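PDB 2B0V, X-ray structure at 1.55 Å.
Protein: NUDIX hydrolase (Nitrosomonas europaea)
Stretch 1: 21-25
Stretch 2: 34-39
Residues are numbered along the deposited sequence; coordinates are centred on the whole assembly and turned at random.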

# COMPACT_ATOMS: atom_id res chain seq x y z
N TYR A 21 -7.17 -9.21 3.91
CA TYR A 21 -6.32 -8.04 3.69
C TYR A 21 -7.15 -6.82 3.35
O TYR A 21 -8.06 -6.91 2.53
CB TYR A 21 -5.34 -8.29 2.55
CG TYR A 21 -4.37 -9.42 2.82
CD1 TYR A 21 -3.12 -9.15 3.37
CD2 TYR A 21 -4.71 -10.74 2.54
CE1 TYR A 21 -2.21 -10.18 3.63
CE2 TYR A 21 -3.81 -11.79 2.79
CZ TYR A 21 -2.58 -11.51 3.34
OH TYR A 21 -1.70 -12.54 3.59
N LEU A 22 -6.83 -5.67 3.96
CA LEU A 22 -7.48 -4.42 3.62
C LEU A 22 -6.89 -3.85 2.33
O LEU A 22 -5.71 -3.42 2.31
CB LEU A 22 -7.30 -3.38 4.76
CG LEU A 22 -8.09 -2.07 4.62
CD1 LEU A 22 -9.61 -2.28 4.50
CD2 LEU A 22 -7.71 -1.15 5.82
N LEU A 23 -7.72 -3.80 1.28
CA LEU A 23 -7.31 -3.34 -0.04
C LEU A 23 -8.25 -2.28 -0.50
O LEU A 23 -9.36 -2.12 0.05
CB LEU A 23 -7.34 -4.50 -1.05
CG LEU A 23 -6.40 -5.70 -0.77
CD1 LEU A 23 -6.62 -6.85 -1.81
CD2 LEU A 23 -4.89 -5.28 -0.67
N VAL A 24 -7.86 -1.60 -1.56
CA VAL A 24 -8.76 -0.61 -2.14
C VAL A 24 -9.11 -0.99 -3.56
O VAL A 24 -8.27 -1.53 -4.28
CB VAL A 24 -8.18 0.83 -2.09
CG1 VAL A 24 -8.02 1.32 -0.65
CG2 VAL A 24 -6.87 0.92 -2.87
N GLU A 25 -10.36 -0.72 -3.96
CA GLU A 25 -10.72 -0.68 -5.37
C GLU A 25 -10.65 0.79 -5.78
O GLU A 25 -11.22 1.66 -5.12
CB GLU A 25 -12.12 -1.27 -5.60
CG GLU A 25 -12.11 -2.74 -5.22
CD GLU A 25 -13.46 -3.44 -5.38
OE1 GLU A 25 -14.51 -2.76 -5.29
OE2 GLU A 25 -13.43 -4.66 -5.63
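Stretch 2 (34-39) KLNQPA

How does stretch 2 run along stretch 1? Lys 34 to Asn 36 form a strand that lies beside strand 21-25 and points the other way, with 151° between the two N-to-C directions and a closest approach of 4.8 Å between axes. The backbone of this segment is extended, from phi/psi of -125/151 at Lys 34 to -158/160 at Asn 36. Gln 37 (-64/158) and Pro 38 (-57/125) lie beyond the strand but stay extended, in a polyproline-like conformation, and follow stretch 1 back toward its start. Val 24 faces Asn 36 with 5.4 Å between their CA atoms, and Glu 25 faces Leu 35 with CA atoms 4.6 Å apart.

What holds the two backbones together? Val 24 and Asn 36 form a hydrogen-bonded antiparallel pair, each giving its amide to the other's carbonyl. The bond from Val 24 N to Asn 36 O is 2.8 Å and nearly straight at 173°; that from Asn 36 N to Val 24 O is 3.0 Å and more bent at 145°. Next to it, Glu 25 and Leu 35 make a non-hydrogen-bonded pair, where the CA hydrogens face carbonyls instead: Leu 35 CA lies 3.4 Å from Val 24 O, and Glu 25 CA 3.2 Å from Lys 34 O.

Why do the leucines meet? Leu 35 shares a face of the sheet with Glu 25, and its t, p conformation (chi1 -168°, chi2 67°) brings the end of the side chain nearer to stretch 1. There Leu 35 CD2 packs 3.7 Å from Leu 23 CD1, while Leu 35 CD1 lies 3.8 Å from Glu 25 CG and also packs against Leu 23. Leu 23 is m, t (-61°, 175°); its CD1 meets Leu 35, and its CD2 approaches Gln 37 CA at 3.8 Å. The m chi1 of Glu 25 (-63°) places its CG against the leucine, and the t chi2 (179°) continues the chain beyond it, while its OE1 is hydrogen-bonded elsewhere in the structure.

What happens on the face that carries Val 24 and Asn 36? The CB atoms of this pair point to the same side, yet the t rotamer of Asn 36 (chi1 -162°) leads its amide away from stretch 1, where OD1 finds a hydrogen bond elsewhere in the structure. What remains between the side chains is a loose contact, Val 24 CG2 to Asn 36 CB at 4.3 Å. Val 24, with chi1 at -65°, also places CG2 3.9 Å from Gln 37 O, and its CG1 lies 4.5 Å from Pro 38 CG.

How does the contact end? The CB of Gln 37 points away from stretch 1, but chi1 of -80° and chi2 of 80° fold the chain so that NE2 comes 3.9 Å from Leu 23 CD2. Pro 38, its ring puckered C-gamma exo, has no amide hydrogen to offer; its CD instead rests 3.4 Å from Leu 22 O. Ala 39 makes no contact with stretch 1.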

# COMPACT_ATOMS: atom_id res chain seq x y z
N LYS A 34 -9.44 -0.98 -10.41
CA LYS A 34 -8.28 -1.80 -10.13
C LYS A 34 -8.25 -2.08 -8.63
O LYS A 34 -8.76 -1.28 -7.83
CB LYS A 34 -6.98 -1.09 -10.54
CG LYS A 34 -6.87 -0.73 -12.04
CD LYS A 34 -6.87 -1.99 -12.93
CE LYS A 34 -6.86 -1.61 -14.40
NZ LYS A 34 -6.78 -2.83 -15.28
N LEU A 35 -7.70 -3.22 -8.27
CA LEU A 35 -7.45 -3.58 -6.85
C LEU A 35 -5.98 -3.30 -6.47
O LEU A 35 -5.05 -3.60 -7.24
CB LEU A 35 -7.73 -5.07 -6.69
CG LEU A 35 -7.82 -5.60 -5.27
CD1 LEU A 35 -9.07 -5.01 -4.58
CD2 LEU A 35 -7.86 -7.15 -5.30
N ASN A 36 -5.77 -2.79 -5.27
CA ASN A 36 -4.41 -2.43 -4.86
C ASN A 36 -4.32 -2.39 -3.33
O ASN A 36 -5.33 -2.28 -2.64
CB ASN A 36 -4.05 -1.04 -5.43
CG ASN A 36 -2.53 -0.74 -5.46
OD1 ASN A 36 -1.70 -1.58 -5.17
ND2 ASN A 36 -2.20 0.49 -5.87
N GLN A 37 -3.11 -2.49 -2.78
CA GLN A 37 -2.93 -2.08 -1.38
C GLN A 37 -3.20 -0.56 -1.26
O GLN A 37 -3.05 0.16 -2.25
CB GLN A 37 -1.49 -2.32 -0.95
CG GLN A 37 -1.15 -3.74 -0.56
CD GLN A 37 -0.91 -4.61 -1.82
OE1 GLN A 37 -0.49 -4.11 -2.88
NE2 GLN A 37 -1.13 -5.91 -1.66
N PRO A 38 -3.53 -0.08 -0.04
CA PRO A 38 -3.45 1.35 0.23
C PRO A 38 -2.01 1.78 -0.06
O PRO A 38 -1.07 1.15 0.43
CB PRO A 38 -3.69 1.42 1.75
CG PRO A 38 -4.57 0.28 2.01
CD PRO A 38 -3.90 -0.84 1.16
N ALA A 39 -1.82 2.77 -0.93
CA ALA A 39 -0.46 3.02 -1.47
C ALA A 39 -0.44 4.37 -2.09
O ALA A 39 -1.49 4.92 -2.37
CB ALA A 39 -0.10 1.99 -2.58